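Local coordinates for protein ATP-dependent RNA helicase HrpB (Escherichia coli, PDB 6EUD) that hydrolyses ATP to ADP and phosphate as a bacterial RNA helicase of the DEAH/RHA type, with single-stranded RNA binding, at residues A[305-310]-A[540-545]; A[494-499]-A[534-539]; A[758-763]-A[788-793]; A[733-738]-A[793-798]; A[23-28]-A[171-176]. All blocks are in the same frame, centred on the assembly; numbering follows the deposited sequence.

Interaction 1. Residues A[305-310]-A[540-545]; sequences TGLTRL and LLQGSA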
# COMPACT_ATOMS: atom_id res chain seq x y z
N THR A 305 -8.67 -5.19 -2.46
CA THR A 305 -8.87 -6.62 -2.62
C THR A 305 -8.07 -7.44 -1.61
O THR A 305 -8.32 -8.62 -1.43
CB THR A 305 -8.50 -7.09 -4.04
OG1 THR A 305 -7.10 -6.89 -4.26
CG2 THR A 305 -9.29 -6.33 -5.09
N GLY A 306 -7.09 -6.80 -0.96
CA GLY A 306 -6.12 -7.51 -0.15
C GLY A 306 -5.23 -8.44 -0.96
O GLY A 306 -4.55 -9.28 -0.38
N LEU A 307 -5.21 -8.29 -2.29
CA LEU A 307 -4.39 -9.17 -3.12
C LEU A 307 -3.13 -8.47 -3.60
O LEU A 307 -3.09 -7.25 -3.77
CB LEU A 307 -5.19 -9.71 -4.31
CG LEU A 307 -6.38 -10.60 -3.94
CD1 LEU A 307 -7.03 -11.16 -5.20
CD2 LEU A 307 -5.96 -11.75 -2.98
N THR A 308 -2.09 -9.26 -3.78
CA THR A 308 -0.88 -8.77 -4.41
C THR A 308 -0.82 -9.31 -5.84
O THR A 308 -0.99 -10.51 -6.07
CB THR A 308 0.37 -9.18 -3.63
OG1 THR A 308 0.26 -8.71 -2.28
CG2 THR A 308 1.65 -8.59 -4.28
N ARG A 309 -0.62 -8.41 -6.79
CA ARG A 309 -0.51 -8.79 -8.20
C ARG A 309 0.86 -8.42 -8.77
O ARG A 309 1.57 -7.60 -8.19
CB ARG A 309 -1.62 -8.13 -9.02
CG ARG A 309 -1.85 -6.70 -8.63
CD ARG A 309 -2.89 -6.06 -9.51
NE ARG A 309 -3.26 -4.73 -9.04
CZ ARG A 309 -3.25 -3.65 -9.82
NH1 ARG A 309 -2.90 -3.76 -11.09
NH2 ARG A 309 -3.60 -2.47 -9.33
N LEU A 310 1.23 -9.09 -9.85
CA LEU A 310 2.36 -8.68 -10.68
C LEU A 310 1.87 -7.72 -11.74
O LEU A 310 1.11 -8.12 -12.61
CB LEU A 310 3.05 -9.87 -11.34
CG LEU A 310 3.94 -10.68 -10.41
CD1 LEU A 310 4.71 -11.73 -11.20
CD2 LEU A 310 4.88 -9.78 -9.64
N LEU A 540 -5.05 -16.49 -5.04
CA LEU A 540 -5.72 -15.75 -6.11
C LEU A 540 -4.77 -14.91 -6.94
O LEU A 540 -3.97 -14.13 -6.39
CB LEU A 540 -6.79 -14.83 -5.53
CG LEU A 540 -7.95 -15.48 -4.80
CD1 LEU A 540 -8.48 -14.56 -3.72
CD2 LEU A 540 -9.02 -15.82 -5.81
N LEU A 541 -4.90 -15.01 -8.26
CA LEU A 541 -4.11 -14.20 -9.18
C LEU A 541 -4.95 -13.08 -9.81
O LEU A 541 -5.72 -13.32 -10.74
CB LEU A 541 -3.48 -15.07 -10.27
CG LEU A 541 -2.65 -14.31 -11.32
CD1 LEU A 541 -1.58 -13.43 -10.66
CD2 LEU A 541 -2.02 -15.28 -12.31
N GLN A 542 -4.78 -11.87 -9.30
CA GLN A 542 -5.51 -10.70 -9.79
C GLN A 542 -4.94 -10.24 -11.12
O GLN A 542 -3.76 -9.92 -11.19
CB GLN A 542 -5.44 -9.58 -8.75
CG GLN A 542 -6.32 -8.40 -9.02
CD GLN A 542 -6.46 -7.50 -7.80
OE1 GLN A 542 -6.28 -7.94 -6.66
NE2 GLN A 542 -6.77 -6.23 -8.03
N GLY A 543 -5.78 -10.24 -12.16
CA GLY A 543 -5.39 -9.80 -13.49
C GLY A 543 -4.70 -8.44 -13.48
O GLY A 543 -3.54 -8.33 -13.86
N SER A 544 -5.43 -7.43 -13.03
CA SER A 544 -4.82 -6.16 -12.65
C SER A 544 -5.86 -5.32 -11.91
O SER A 544 -6.77 -5.88 -11.30
CB SER A 544 -4.28 -5.41 -13.87
OG SER A 544 -3.17 -4.59 -13.51
N ALA A 545 -5.72 -4.00 -11.99
CA ALA A 545 -6.49 -3.03 -11.20
C ALA A 545 -7.98 -3.34 -11.04
O ALA A 545 -8.58 -2.97 -10.04
CB ALA A 545 -6.33 -1.64 -11.81
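Thr-305 and Gln-542 meet tip to tip at the tightly packed end of this contact. Thr-305 OG1 donates a hydrogen bond to Gln-542 OE1 at 2.7 Å; the hydroxyl lies in the carbonyl plane and on a lone pair, with a C=O...donor angle of 129°. The same OG1 accepts from Leu-307 N at 3.1 Å, closing an ST turn, so the turn and the glutamine share one hydroxyl. Gln-542 CG lies anti to the backbone N (chi1 -171°) and the chain beyond it is extended, which carries OE1 past Leu-307 CB at 3.1 Å. Its other amide atom, NE2, bonds to Asp-302 OD2; a longer bond, 3.3 Å, runs from NE2 to Ser-544 O of the poorly ordered end, with NE2 above that carbonyl plane. Next to the amide, Leu-307 packs at a slant on Leu-540, Leu-307 CD1 lying 3.7 Å from Leu-540 CB. Toward solvent the evidence weakens. The Arg-309 guanidinium has the Ser-544 to Ala-545 peptide over one face, with Ala-545 N displaced toward the rim, but both residues are poorly ordered. Strand 307-310 passes strand 540-542 at 57° without pairing. Strand 307-314 instead forms a beta-hairpin with strand 287-302 in the C-terminal helicase domain, whereas strand 534-542 belongs to a separate sheet whose strand 548-552 also touches Leu-307, Leu-540 and Gln-542.

Interaction 2. Residues A[494-499]-A[534-539]; sequences LLAGAF and WLIAPL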
# COMPACT_ATOMS: atom_id res chain seq x y z
N LEU A 494 -10.42 -24.33 9.44
CA LEU A 494 -9.13 -23.65 9.56
C LEU A 494 -8.94 -22.55 8.51
O LEU A 494 -8.50 -21.43 8.81
CB LEU A 494 -7.99 -24.67 9.45
CG LEU A 494 -7.90 -25.65 10.62
CD1 LEU A 494 -7.02 -26.81 10.22
CD2 LEU A 494 -7.35 -24.96 11.85
N LEU A 495 -9.27 -22.87 7.27
CA LEU A 495 -9.22 -21.90 6.20
C LEU A 495 -10.20 -20.76 6.40
O LEU A 495 -9.87 -19.59 6.19
CB LEU A 495 -9.51 -22.57 4.86
CG LEU A 495 -8.40 -23.19 4.04
CD1 LEU A 495 -8.93 -23.41 2.62
CD2 LEU A 495 -7.14 -22.34 4.03
N ALA A 496 -11.43 -21.12 6.76
CA ALA A 496 -12.51 -20.17 6.99
C ALA A 496 -12.08 -19.01 7.89
O ALA A 496 -12.44 -17.87 7.63
CB ALA A 496 -13.74 -20.87 7.59
N GLY A 497 -11.31 -19.31 8.94
CA GLY A 497 -10.85 -18.28 9.85
C GLY A 497 -9.88 -17.30 9.21
O GLY A 497 -10.07 -16.08 9.29
N ALA A 498 -8.86 -17.83 8.54
CA ALA A 498 -7.78 -17.01 8.03
C ALA A 498 -8.05 -16.45 6.63
O ALA A 498 -7.35 -15.54 6.18
CB ALA A 498 -6.49 -17.81 8.02
N PHE A 499 -9.04 -16.98 5.93
CA PHE A 499 -9.36 -16.51 4.58
C PHE A 499 -10.85 -16.26 4.39
O PHE A 499 -11.39 -16.51 3.31
CB PHE A 499 -8.87 -17.51 3.54
CG PHE A 499 -7.40 -17.78 3.62
CD1 PHE A 499 -6.91 -18.79 4.44
CD2 PHE A 499 -6.50 -17.01 2.90
CE1 PHE A 499 -5.55 -19.03 4.51
CE2 PHE A 499 -5.13 -17.25 2.97
CZ PHE A 499 -4.66 -18.26 3.77
N TRP A 534 -20.00 -23.28 -3.48
CA TRP A 534 -19.26 -22.59 -2.42
C TRP A 534 -17.82 -23.08 -2.27
O TRP A 534 -17.59 -24.28 -2.11
CB TRP A 534 -19.99 -22.72 -1.10
CG TRP A 534 -21.19 -21.89 -1.04
CD1 TRP A 534 -22.45 -22.24 -1.43
CD2 TRP A 534 -21.28 -20.54 -0.55
NE1 TRP A 534 -23.31 -21.20 -1.21
CE2 TRP A 534 -22.62 -20.15 -0.67
CE3 TRP A 534 -20.36 -19.64 -0.01
CZ2 TRP A 534 -23.07 -18.89 -0.28
CZ3 TRP A 534 -20.80 -18.38 0.38
CH2 TRP A 534 -22.15 -18.02 0.24
N LEU A 535 -16.88 -22.14 -2.33
CA LEU A 535 -15.46 -22.46 -2.18
C LEU A 535 -14.80 -21.55 -1.16
O LEU A 535 -15.36 -20.54 -0.76
CB LEU A 535 -14.73 -22.33 -3.51
CG LEU A 535 -15.30 -23.05 -4.73
CD1 LEU A 535 -14.54 -22.61 -5.99
CD2 LEU A 535 -15.24 -24.58 -4.53
N ILE A 536 -13.59 -21.92 -0.74
CA ILE A 536 -12.70 -20.98 -0.08
C ILE A 536 -11.47 -20.91 -0.97
O ILE A 536 -10.87 -21.94 -1.25
CB ILE A 536 -12.28 -21.41 1.34
CG1 ILE A 536 -13.50 -21.76 2.19
CG2 ILE A 536 -11.51 -20.28 2.00
CD1 ILE A 536 -13.17 -22.15 3.57
N ALA A 537 -11.13 -19.72 -1.46
CA ALA A 537 -10.01 -19.59 -2.39
C ALA A 537 -8.88 -18.78 -1.80
O ALA A 537 -8.80 -17.57 -2.02
CB ALA A 537 -10.48 -18.96 -3.70
N PRO A 538 -7.99 -19.44 -1.04
CA PRO A 538 -6.89 -18.70 -0.41
C PRO A 538 -5.89 -18.11 -1.42
O PRO A 538 -5.36 -17.03 -1.16
CB PRO A 538 -6.23 -19.76 0.49
CG PRO A 538 -6.65 -21.04 -0.05
CD PRO A 538 -8.02 -20.84 -0.61
N LEU A 539 -5.65 -18.79 -2.53
CA LEU A 539 -4.66 -18.33 -3.50
C LEU A 539 -5.31 -17.77 -4.78
O LEU A 539 -6.00 -18.49 -5.51
CB LEU A 539 -3.69 -19.46 -3.85
CG LEU A 539 -2.31 -19.06 -4.35
CD1 LEU A 539 -1.64 -18.14 -3.36
CD2 LEU A 539 -1.49 -20.30 -4.57
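Phe-499 and Pro-538 supply the aromatic part of this contact. Pro-538 CB sits 3.7 Å from the centroid of the Phe-499 ring and only 11° off its normal, a CH-pi contact over the centre of the face, and the two side chains cross at about a right angle. Most of the remaining contacts are aliphatic and involve Ile-536. Its CG1 is anti to the carbonyl carbon (chi1 -52°), and the branch ending in CD1 reaches the helix, 3.9 Å from Leu-495 CB and 3.8 Å from Ala-496 N. The other branch, CG2, turns to the end of the helix and packs 4.1 Å from Phe-499 CB. Leu-495 CD1 bridges the two strand residues, touching Ile-536 and lying 4.2 Å from Pro-538 CD. The backbone polar groups are paired away from this contact: Phe-499 N bonds to Leu-495 O at the end of helix 491-498, and Leu-535 and Ile-536 pair with Ala-504 and Leu-555 of the neighbouring strands. The short axes approach to 9.2 Å at 63°, so the helix end lies across the strand. Helices 421-429, 433-447 and 559-565 pack around the same side chains. With every touching residue buried and no hydrogen bond across, the join between helix and sheet rests on apolar burial, with the CH-pi contact as its one directional element.

Interaction 3. Residues A[758-763]-A[788-793]; sequences LSPAQR and GRYPKH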
# COMPACT_ATOMS: atom_id res chain seq x y z
N LEU A 758 -31.82 46.57 -0.39
CA LEU A 758 -33.11 46.64 -1.06
C LEU A 758 -33.75 48.01 -0.85
O LEU A 758 -33.37 48.75 0.05
CB LEU A 758 -34.03 45.54 -0.53
CG LEU A 758 -33.41 44.13 -0.43
CD1 LEU A 758 -34.27 43.25 0.46
CD2 LEU A 758 -33.21 43.46 -1.78
N SER A 759 -34.71 48.32 -1.70
CA SER A 759 -35.57 49.49 -1.55
C SER A 759 -36.73 49.22 -0.57
O SER A 759 -36.92 48.08 -0.16
CB SER A 759 -36.11 49.87 -2.93
OG SER A 759 -37.11 48.94 -3.32
N PRO A 760 -37.51 50.26 -0.20
CA PRO A 760 -38.71 50.04 0.62
C PRO A 760 -39.63 48.96 0.10
O PRO A 760 -40.33 48.33 0.89
CB PRO A 760 -39.41 51.38 0.56
CG PRO A 760 -38.31 52.35 0.47
CD PRO A 760 -37.27 51.70 -0.40
N ALA A 761 -39.62 48.76 -1.21
CA ALA A 761 -40.46 47.77 -1.86
C ALA A 761 -39.69 46.45 -2.05
O ALA A 761 -40.15 45.60 -2.82
CB ALA A 761 -40.99 48.28 -3.19
N GLN A 762 -38.56 46.29 -1.36
CA GLN A 762 -37.90 44.99 -1.20
C GLN A 762 -37.33 44.54 -2.53
O GLN A 762 -37.06 43.37 -2.76
CB GLN A 762 -38.91 44.03 -0.56
CG GLN A 762 -38.84 44.06 0.98
CD GLN A 762 -38.18 42.78 1.55
OE1 GLN A 762 -37.16 42.83 2.32
NE2 GLN A 762 -38.96 41.67 1.42
N ARG A 763 -37.02 45.57 -3.32
CA ARG A 763 -36.39 45.55 -4.64
C ARG A 763 -34.88 45.83 -4.49
O ARG A 763 -34.49 46.86 -3.93
CB ARG A 763 -37.04 46.62 -5.53
CG ARG A 763 -36.51 46.75 -6.96
CD ARG A 763 -37.22 47.90 -7.70
NE ARG A 763 -36.93 49.25 -7.16
CZ ARG A 763 -37.76 50.01 -6.44
NH1 ARG A 763 -37.38 51.21 -6.03
NH2 ARG A 763 -38.97 49.58 -6.12
N GLY A 788 -36.51 60.00 -5.86
CA GLY A 788 -37.47 60.09 -6.95
C GLY A 788 -38.66 59.14 -6.86
O GLY A 788 -39.79 59.53 -7.12
N ARG A 789 -38.41 57.88 -6.49
CA ARG A 789 -39.49 56.90 -6.45
C ARG A 789 -40.12 56.81 -5.06
O ARG A 789 -41.24 56.33 -4.91
CB ARG A 789 -38.99 55.53 -6.90
CG ARG A 789 -40.10 54.55 -7.20
CD ARG A 789 -39.55 53.37 -7.97
NE ARG A 789 -38.86 53.82 -9.17
CZ ARG A 789 -38.16 53.02 -9.96
NH1 ARG A 789 -38.04 51.73 -9.66
NH2 ARG A 789 -37.56 53.50 -11.04
N TYR A 790 -39.40 57.29 -4.05
CA TYR A 790 -39.93 57.31 -2.68
C TYR A 790 -39.57 58.60 -1.96
O TYR A 790 -38.78 58.59 -1.00
CB TYR A 790 -39.42 56.10 -1.88
CG TYR A 790 -39.74 54.78 -2.53
CD1 TYR A 790 -41.02 54.25 -2.49
CD2 TYR A 790 -38.75 54.06 -3.20
CE1 TYR A 790 -41.32 53.04 -3.09
CE2 TYR A 790 -39.04 52.84 -3.81
CZ TYR A 790 -40.33 52.34 -3.75
OH TYR A 790 -40.63 51.14 -4.35
N PRO A 791 -40.15 59.73 -2.40
CA PRO A 791 -39.81 61.04 -1.84
C PRO A 791 -40.32 61.21 -0.41
O PRO A 791 -39.97 62.19 0.26
CB PRO A 791 -40.51 62.02 -2.79
CG PRO A 791 -41.69 61.26 -3.30
CD PRO A 791 -41.24 59.81 -3.39
N LYS A 792 -41.13 60.25 0.05
CA LYS A 792 -41.71 60.31 1.38
C LYS A 792 -40.74 59.78 2.45
O LYS A 792 -40.99 59.91 3.64
CB LYS A 792 -43.02 59.52 1.42
CG LYS A 792 -44.01 59.98 0.36
CD LYS A 792 -45.43 59.54 0.66
CE LYS A 792 -46.39 60.18 -0.32
NZ LYS A 792 -47.81 59.89 0.02
N HIS A 793 -39.63 59.19 2.00
CA HIS A 793 -38.58 58.74 2.92
C HIS A 793 -37.43 59.73 3.00
O HIS A 793 -37.15 60.45 2.04
CB HIS A 793 -38.04 57.37 2.51
CG HIS A 793 -38.98 56.24 2.77
ND1 HIS A 793 -40.02 55.93 1.93
CD2 HIS A 793 -39.04 55.35 3.79
CE1 HIS A 793 -40.69 54.90 2.42
NE2 HIS A 793 -40.11 54.52 3.54
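Arg-763 NH2 donates to Tyr-790 OH over 2.9 Å with an N-H...acceptor angle of 172°, an almost straight bond. The two side chains reach toward each other tip to tip, and their flat groups are only 9° from coplanar; Arg-763 NH1 therefore comes alongside the ring edge, 3.2 Å from Tyr-790 CE2. The bend at chi3 (67°) turns the arginine chain back, and Ser-759 OG lies over the centre of one guanidinium face, while Arg-789 NH1 approaches the opposite face, 3.7 Å from Arg-763 NE. Bringing two like charges so close is probably unfavourable unless solvent screens them, although a long, weak ion pair of Arg-789 with Glu-785 may offset part of the repulsion. The tyrosine is also packed apolarly. Pro-760 CG lies 4.2 Å from the Tyr-790 centroid and equally far from that of His-793, so one proline carbon makes CH-pi contacts over two ring faces. Within the loop, Ser-759 OG accepts from Ala-761 N at 3.3 Å, forming an ST turn inside the type I turn 759-762. This surface contact joins the connection between strands 751-758 and 764-768 to the end of helix 779-789, whose Met-786 packs on Ser-759 and Pro-760.

Interaction 4. Residues A[733-738]-A[793-798]; sequences RMQEMF and HVWPDD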
# COMPACT_ATOMS: atom_id res chain seq x y z
N ARG A 733 -33.39 45.90 3.66
CA ARG A 733 -33.67 47.23 3.12
C ARG A 733 -32.53 48.18 3.50
O ARG A 733 -32.11 48.25 4.65
CB ARG A 733 -35.01 47.76 3.63
CG ARG A 733 -36.20 46.93 3.18
CD ARG A 733 -37.49 47.42 3.84
NE ARG A 733 -37.41 47.29 5.29
CZ ARG A 733 -38.31 47.76 6.14
NH1 ARG A 733 -39.38 48.40 5.69
NH2 ARG A 733 -38.14 47.58 7.44
N MET A 734 -32.02 48.88 2.50
CA MET A 734 -30.92 49.81 2.67
C MET A 734 -31.16 50.78 3.81
O MET A 734 -30.26 51.05 4.61
CB MET A 734 -30.69 50.58 1.37
CG MET A 734 -29.52 51.56 1.42
SD MET A 734 -29.26 52.40 -0.15
CE MET A 734 -30.76 53.38 -0.31
N GLN A 735 -32.39 51.28 3.91
CA GLN A 735 -32.74 52.26 4.94
C GLN A 735 -32.41 51.76 6.36
O GLN A 735 -32.10 52.55 7.26
CB GLN A 735 -34.24 52.62 4.82
CG GLN A 735 -35.18 51.48 5.18
CD GLN A 735 -36.38 51.36 4.26
OE1 GLN A 735 -36.39 51.88 3.15
NE2 GLN A 735 -37.40 50.65 4.71
N GLU A 736 -32.45 50.44 6.55
CA GLU A 736 -32.22 49.85 7.87
C GLU A 736 -30.73 49.80 8.24
O GLU A 736 -30.38 49.61 9.39
CB GLU A 736 -32.82 48.45 7.94
CG GLU A 736 -34.34 48.40 7.87
CD GLU A 736 -34.94 47.25 8.67
OE1 GLU A 736 -35.05 46.11 8.14
OE2 GLU A 736 -35.29 47.48 9.85
N MET A 737 -29.86 49.96 7.25
CA MET A 737 -28.42 49.91 7.51
C MET A 737 -27.82 51.28 7.83
O MET A 737 -26.61 51.42 7.98
CB MET A 737 -27.70 49.30 6.31
CG MET A 737 -28.08 47.86 6.04
SD MET A 737 -27.79 46.84 7.48
CE MET A 737 -26.03 47.14 7.78
N PHE A 738 -28.67 52.31 7.93
CA PHE A 738 -28.17 53.64 8.27
C PHE A 738 -27.56 53.68 9.67
O PHE A 738 -28.14 53.18 10.64
CB PHE A 738 -29.30 54.67 8.18
CG PHE A 738 -29.76 54.93 6.79
CD1 PHE A 738 -28.98 54.59 5.71
CD2 PHE A 738 -30.99 55.52 6.57
CE1 PHE A 738 -29.41 54.83 4.42
CE2 PHE A 738 -31.42 55.76 5.28
CZ PHE A 738 -30.63 55.42 4.21
N HIS A 793 -39.63 59.19 2.00
CA HIS A 793 -38.58 58.74 2.92
C HIS A 793 -37.43 59.73 3.00
O HIS A 793 -37.15 60.45 2.04
CB HIS A 793 -38.04 57.37 2.51
CG HIS A 793 -38.98 56.24 2.77
ND1 HIS A 793 -40.02 55.93 1.93
CD2 HIS A 793 -39.04 55.35 3.79
CE1 HIS A 793 -40.69 54.90 2.42
NE2 HIS A 793 -40.11 54.52 3.54
N VAL A 794 -36.74 59.74 4.14
CA VAL A 794 -35.50 60.50 4.26
C VAL A 794 -34.33 59.66 3.73
O VAL A 794 -34.04 58.58 4.25
CB VAL A 794 -35.22 60.92 5.72
CG1 VAL A 794 -33.94 61.75 5.79
CG2 VAL A 794 -36.39 61.69 6.30
N TRP A 795 -33.68 60.15 2.68
CA TRP A 795 -32.48 59.54 2.13
C TRP A 795 -31.30 60.48 2.34
O TRP A 795 -31.00 61.31 1.48
CB TRP A 795 -32.67 59.23 0.65
CG TRP A 795 -33.93 58.47 0.39
CD1 TRP A 795 -35.12 58.98 -0.04
CD2 TRP A 795 -34.14 57.06 0.57
NE1 TRP A 795 -36.05 57.98 -0.15
CE2 TRP A 795 -35.47 56.79 0.22
CE3 TRP A 795 -33.32 56.01 0.99
CZ2 TRP A 795 -36.01 55.50 0.27
CZ3 TRP A 795 -33.86 54.73 1.04
CH2 TRP A 795 -35.19 54.49 0.69
N PRO A 796 -30.61 60.33 3.48
CA PRO A 796 -29.58 61.27 3.96
C PRO A 796 -28.28 61.25 3.15
O PRO A 796 -27.88 60.21 2.62
CB PRO A 796 -29.32 60.78 5.38
CG PRO A 796 -29.59 59.31 5.31
CD PRO A 796 -30.74 59.16 4.35
N ASP A 797 -27.62 62.40 3.10
CA ASP A 797 -26.38 62.54 2.35
C ASP A 797 -25.23 61.82 3.06
O ASP A 797 -24.23 61.46 2.43
CB ASP A 797 -26.04 64.03 2.13
CG ASP A 797 -27.08 64.75 1.27
OD1 ASP A 797 -27.25 64.41 0.08
OD2 ASP A 797 -27.75 65.67 1.80
N ASP A 798 -25.38 61.58 4.36
CA ASP A 798 -24.36 60.84 5.12
C ASP A 798 -24.97 59.65 5.89
O ASP A 798 -25.03 59.65 7.12
CB ASP A 798 -23.65 61.78 6.09
CG ASP A 798 -22.27 61.28 6.49
OD1 ASP A 798 -21.27 61.86 6.02
OD2 ASP A 798 -22.19 60.31 7.27
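A short 3-10 turn at 734-736 brings Gln-735 opposite Trp-795, with 7.8 Å between their CA atoms, while residues 793-798 run past it without regular structure. Met-734, its CG anti to the backbone N (chi1 -178°), bends at chi3 and brings CE to Trp-795 CZ3 at 3.6 Å, crossing the indole obliquely. Gln-735 OE1 comes to Trp-795 CH2 at 3.8 Å, the amide and ring planes 52° apart. His-793 CB, from the tryptophan's own segment, lies over one face of the indole, offset toward the rim; Gln-735 OE1 is on that same side of the ring plane and Met-734 CE on the opposite one. Phe-738 and Pro-796 reach toward each other tip to tip. Pro-796 CD lies 3.6 Å from Phe-738 CE2, and Pro-796 CG stands 4.2 Å from the ring centroid, 18° off the normal, a CH-pi contact displaced from the ring centre. Gln-735 CA lies over the opposite face, toward its rim, and Trp-795 CE3 and Val-794 O lie at the ring edge. No hydrogen bond crosses between the segments. Trp-795 NE1 bonds instead to Tyr-790 O and Trp-795 O to Gln-783, and Met-786 of helix 779-789 packs against the indole. The contact thus rests on apolar and CH-pi packing, with polar bonds to residues beyond it anchoring the tryptophan.

Interaction 5. Residues A[23-28]-A[171-176]; sequences APQVLL and LPEAPV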
# COMPACT_ATOMS: atom_id res chain seq x y z
N ALA A 23 32.28 5.41 13.17
CA ALA A 23 30.86 5.69 13.14
C ALA A 23 30.00 4.44 13.41
O ALA A 23 30.44 3.31 13.20
CB ALA A 23 30.48 6.31 11.79
N PRO A 24 28.77 4.66 13.91
CA PRO A 24 27.81 3.56 14.10
C PRO A 24 27.25 3.01 12.77
O PRO A 24 26.83 1.85 12.73
CB PRO A 24 26.70 4.22 14.94
CG PRO A 24 26.81 5.67 14.64
CD PRO A 24 28.27 5.94 14.43
N GLN A 25 27.24 3.81 11.71
CA GLN A 25 26.85 3.30 10.39
C GLN A 25 27.90 3.68 9.34
O GLN A 25 28.42 4.80 9.34
CB GLN A 25 25.47 3.81 9.98
CG GLN A 25 24.36 3.47 10.94
CD GLN A 25 24.34 4.42 12.13
OE1 GLN A 25 24.73 5.58 12.02
NE2 GLN A 25 23.95 3.90 13.29
N VAL A 26 28.20 2.74 8.45
CA VAL A 26 29.08 3.01 7.32
C VAL A 26 28.41 2.58 6.02
O VAL A 26 27.97 1.44 5.90
CB VAL A 26 30.42 2.29 7.47
CG1 VAL A 26 31.24 2.45 6.21
CG2 VAL A 26 31.17 2.82 8.67
N LEU A 27 28.34 3.49 5.06
CA LEU A 27 27.76 3.18 3.76
C LEU A 27 28.84 2.89 2.70
O LEU A 27 29.71 3.71 2.44
CB LEU A 27 26.87 4.34 3.31
CG LEU A 27 26.37 4.33 1.86
CD1 LEU A 27 25.63 3.03 1.52
CD2 LEU A 27 25.50 5.55 1.57
N LEU A 28 28.78 1.69 2.11
CA LEU A 28 29.73 1.31 1.06
C LEU A 28 29.06 1.12 -0.29
O LEU A 28 28.07 0.40 -0.43
CB LEU A 28 30.48 0.03 1.43
CG LEU A 28 31.35 -0.54 0.30
CD1 LEU A 28 32.63 0.28 0.06
CD2 LEU A 28 31.67 -1.99 0.53
N LEU A 171 20.82 9.37 7.21
CA LEU A 171 22.04 9.19 7.99
C LEU A 171 23.16 10.16 7.59
O LEU A 171 24.14 9.75 6.97
CB LEU A 171 22.54 7.76 7.85
CG LEU A 171 21.51 6.68 8.16
CD1 LEU A 171 22.04 5.29 7.85
CD2 LEU A 171 21.10 6.80 9.62
N PRO A 172 23.03 11.44 7.96
CA PRO A 172 24.07 12.42 7.60
C PRO A 172 25.41 12.18 8.31
O PRO A 172 26.45 12.63 7.83
CB PRO A 172 23.46 13.76 8.03
CG PRO A 172 21.98 13.50 8.13
CD PRO A 172 21.86 12.08 8.59
N GLU A 173 25.37 11.48 9.43
CA GLU A 173 26.56 11.18 10.23
C GLU A 173 27.33 10.00 9.67
O GLU A 173 28.35 9.59 10.22
CB GLU A 173 26.17 10.88 11.68
CG GLU A 173 25.37 9.58 11.85
CD GLU A 173 23.93 9.67 11.36
OE1 GLU A 173 23.44 10.80 11.12
OE2 GLU A 173 23.29 8.61 11.19
N ALA A 174 26.82 9.43 8.58
CA ALA A 174 27.34 8.17 8.07
C ALA A 174 28.36 8.36 6.97
O ALA A 174 28.04 8.93 5.92
CB ALA A 174 26.20 7.31 7.59
N PRO A 175 29.59 7.88 7.19
CA PRO A 175 30.68 7.94 6.22
C PRO A 175 30.34 7.18 4.95
O PRO A 175 30.04 5.99 5.01
CB PRO A 175 31.85 7.28 6.95
CG PRO A 175 31.54 7.44 8.38
CD PRO A 175 30.04 7.33 8.48
N VAL A 176 30.39 7.87 3.82
CA VAL A 176 30.18 7.23 2.52
C VAL A 176 31.53 6.80 1.95
O VAL A 176 32.45 7.60 1.82
CB VAL A 176 29.45 8.16 1.53
CG1 VAL A 176 29.15 7.41 0.23
CG2 VAL A 176 28.18 8.71 2.17
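Leu-27 CG stands anti to the backbone N (chi1 169°) and Val-176 CG2 anti to its own carbonyl carbon; the side chains lie side by side, pointing the same way, with Leu-27 CD2 and Val-176 CG2 4.2 Å apart. That shared direction follows from a parallel bridge between the two residues, whose CA atoms are 4.9 Å apart. Leu-27 N donates to Pro-175 O at 3.0 Å with an N-H...acceptor angle of 155°. A weaker CA-H...O contact, Val-176 CA to Leu-27 O at 3.6 Å, supports the same register. Before the bridge, Pro-175 packs on the approach to the strand: its CD is 3.5 Å from Ala-23 CB and 3.1 Å from Gln-25 O. Gln-25 bends at chi2, which turns CD toward the 171-176 segment; its OE1 then lies 3.5 Å from Glu-173 OE2. Both atoms are acceptors, so they do not bond, and the amide and carboxylate planes are 83° apart. The NE2 of this amide donates to Gln-146 OE1. Strand 26-29 has strand 154-159 on its other side, and 176-178 is the outermost strand at this end of the sheet. This is the parallel end of the mixed sheet of a RecA-like helicase domain, and strand 26-29 leads directly into the P-loop, where residues 30-37 are predicted to bind ATP; the Leu-27 side chain is about 10 Å from that of Lys-36.

In the fold
Interactions 1 and 2 share strand 534-542 at successive segments, their centres 16 Å apart: interaction 2 is fully buried and wholly apolar, whereas interaction 1 joins two sheets through a buried amide and ends in poorly ordered residues. Interactions 3 and 4 have their centres about 65 Å from the chain centre, in the C-terminal region, and share His-793. They also touch through Leu-758 O to Met-734 N; interaction 3 is a polar and CH-pi surface contact, and interaction 4, partly buried, is mainly apolar. Interaction 5 stands apart in the ATP-binding domain, its centre about 47 Å from that of interaction 2, and alone among the five pairs backbones as parallel strands.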